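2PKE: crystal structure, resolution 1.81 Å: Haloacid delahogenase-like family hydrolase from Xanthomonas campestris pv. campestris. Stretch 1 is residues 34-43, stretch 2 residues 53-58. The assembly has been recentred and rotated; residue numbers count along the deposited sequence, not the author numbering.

Stretch 1 34-43: AEADFEAILS
Stretch 2, residues 53-58: MQQHLL

Packing of a stretch, 34-43, helical over residues 34-42, against a loop that leads into a second helix (53-58) in one chain of a haloacid dehalogenase-like hydrolase. Residues 34-42 have phi/psi near -60/-42 and are held by i to i+4 backbone hydrogen bonds such as Phe 38 N to Ala 34 O (2.9 Å) and Leu 42 N to Phe 38 O (2.9 Å). Ser 43, chi1 p, turns its OG back to donate a hydrogen bond to Ala 40 O (2.7 Å). The second stretch begins at Met 53 (selenomethionine, psi 89°), passes through a cis peptide bond into Gln 54 (-95/164), and is helical by Leu 57, whose N donates to Gln 54 O (3.3 Å); a weak bond from His 56 N to Gln 54 OE1 (2.9 Å) spans the same turn.

The backbones come nearest at Glu 39 and Met 53, whose CA atoms are 5.2 Å apart. Met 53 has the largest covered area of any residue here, 83 of the 266 Å² buried in total, although its side chain is modelled only to CB. That CB meets Glu 39 CB at 3.7 Å, an aliphatic contact; Glu 39 has chi1 t and is built only to CG. Met 53 N lies at the edge of the Phe 38 ring, near its plane, 3.9 Å from CD2, while Met 53 O approaches CD1 of Leu 42 (chi1 m, chi2 t), which points toward the other stretch, at 3.3 Å, a close van der Waals contact.

Phe 38 (chi1 t, chi2 63°) and Leu 57 (chi1 t, chi2 p), both buried, point toward the opposing stretch. Leu 57 CD2 sits obliquely to the ring, 4.5 Å from Phe 38 CE2, an apolar pairing. Glu 35, chi1 t, starts sideways from CA to CB, but its end comes nearer, bringing carboxylate OE2 to 3.8 Å from methyl Leu 57 CD2, a van der Waals contact. No hydrogen bond joins the stretches among the modelled atoms.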

# COMPACT_ATOMS: atom_id res chain seq x y z
N ALA A 34 -20.31 -3.77 8.64
CA ALA A 34 -19.24 -4.30 9.49
C ALA A 34 -19.45 -3.94 10.96
O ALA A 34 -19.30 -4.77 11.85
CB ALA A 34 -17.89 -3.79 9.01
N GLU A 35 -19.81 -2.68 11.18
CA GLU A 35 -20.01 -2.13 12.52
C GLU A 35 -21.25 -2.69 13.18
O GLU A 35 -21.23 -2.98 14.37
CB GLU A 35 -20.11 -0.61 12.41
CG GLU A 35 -19.68 0.15 13.66
CD GLU A 35 -19.07 1.53 13.33
OE1 GLU A 35 -18.98 1.89 12.12
OE2 GLU A 35 -18.68 2.25 14.30
N ALA A 36 -22.32 -2.84 12.41
CA ALA A 36 -23.57 -3.45 12.91
C ALA A 36 -23.41 -4.94 13.17
O ALA A 36 -24.03 -5.47 14.07
CB ALA A 36 -24.74 -3.22 11.92
N ASP A 37 -22.59 -5.63 12.38
CA ASP A 37 -22.30 -7.06 12.65
C ASP A 37 -21.45 -7.18 13.90
O ASP A 37 -21.72 -8.05 14.73
CB ASP A 37 -21.60 -7.75 11.47
CG ASP A 37 -22.49 -7.92 10.25
OD1 ASP A 37 -23.70 -8.13 10.40
OD2 ASP A 37 -21.95 -7.83 9.12
N PHE A 38 -20.46 -6.29 14.06
CA PHE A 38 -19.65 -6.19 15.28
C PHE A 38 -20.53 -6.03 16.53
O PHE A 38 -20.46 -6.83 17.45
CB PHE A 38 -18.68 -5.01 15.14
CG PHE A 38 -17.83 -4.74 16.34
CD1 PHE A 38 -16.92 -5.68 16.80
CD2 PHE A 38 -17.89 -3.53 16.99
CE1 PHE A 38 -16.10 -5.41 17.89
CE2 PHE A 38 -17.07 -3.28 18.11
CZ PHE A 38 -16.19 -4.23 18.54
N GLU A 39 -21.39 -5.02 16.51
CA GLU A 39 -22.35 -4.76 17.59
C GLU A 39 -23.25 -5.97 17.86
O GLU A 39 -23.50 -6.32 19.00
CB GLU A 39 -23.16 -3.50 17.23
CG GLU A 39 -24.38 -3.17 18.10
N ALA A 40 -23.68 -6.65 16.79
CA ALA A 40 -24.48 -7.88 16.91
C ALA A 40 -23.68 -8.97 17.61
O ALA A 40 -24.21 -9.65 18.47
CB ALA A 40 -24.97 -8.35 15.56
N ILE A 41 -22.41 -9.15 17.27
CA ILE A 41 -21.56 -10.10 18.06
C ILE A 41 -21.48 -9.72 19.55
O ILE A 41 -21.71 -10.56 20.47
CB ILE A 41 -20.12 -10.22 17.50
CG1 ILE A 41 -20.16 -10.81 16.10
CG2 ILE A 41 -19.29 -11.09 18.40
CD1 ILE A 41 -18.97 -10.51 15.32
N LEU A 42 -21.17 -8.45 19.81
CA LEU A 42 -21.08 -7.95 21.19
C LEU A 42 -22.40 -8.09 21.96
O LEU A 42 -22.40 -8.32 23.18
CB LEU A 42 -20.60 -6.49 21.21
CG LEU A 42 -19.11 -6.21 20.90
CD1 LEU A 42 -18.89 -4.74 20.96
CD2 LEU A 42 -18.19 -6.91 21.89
N SER A 43 -23.52 -7.97 21.26
CA SER A 43 -24.82 -7.94 21.95
C SER A 43 -25.02 -9.16 22.86
O SER A 43 -25.76 -9.07 23.83
CB SER A 43 -25.99 -7.80 20.97
OG SER A 43 -26.14 -8.96 20.17
N MSE A 53 -19.52 -0.17 18.22
CA MSE A 53 -20.62 -0.14 19.19
C MSE A 53 -20.45 -1.26 20.24
O MSE A 53 -21.01 -2.34 20.10
CB MSE A 53 -21.98 -0.27 18.47
N GLN A 54 -19.75 -0.97 21.34
CA GLN A 54 -19.63 0.36 21.93
C GLN A 54 -18.39 1.20 21.53
O GLN A 54 -17.40 0.67 21.02
CB GLN A 54 -19.69 0.18 23.43
CG GLN A 54 -20.28 1.35 24.18
CD GLN A 54 -19.24 2.13 24.92
OE1 GLN A 54 -18.05 2.10 24.58
NE2 GLN A 54 -19.68 2.82 25.97
N GLN A 55 -18.47 2.50 21.79
CA GLN A 55 -17.44 3.47 21.36
C GLN A 55 -16.16 3.63 22.27
O GLN A 55 -15.63 4.74 22.44
CB GLN A 55 -18.12 4.81 21.09
CG GLN A 55 -19.31 4.66 20.13
N HIS A 56 -15.71 2.49 22.84
CA HIS A 56 -14.28 2.20 23.11
C HIS A 56 -13.56 2.01 21.77
O HIS A 56 -12.33 1.97 21.71
CB HIS A 56 -14.10 0.90 23.91
CG HIS A 56 -14.15 1.07 25.40
N LEU A 57 -14.35 1.85 20.70
CA LEU A 57 -13.83 1.56 19.38
C LEU A 57 -13.08 2.73 18.76
O LEU A 57 -12.07 2.51 18.07
CB LEU A 57 -14.96 1.11 18.44
CG LEU A 57 -14.58 0.82 16.98
CD1 LEU A 57 -13.65 -0.38 16.81
CD2 LEU A 57 -15.86 0.59 16.18
N LEU A 58 -13.57 3.96 18.98
CA LEU A 58 -12.86 5.18 18.52
C LEU A 58 -11.56 5.33 19.32
O LEU A 58 -10.52 5.66 18.77
CB LEU A 58 -13.73 6.45 18.63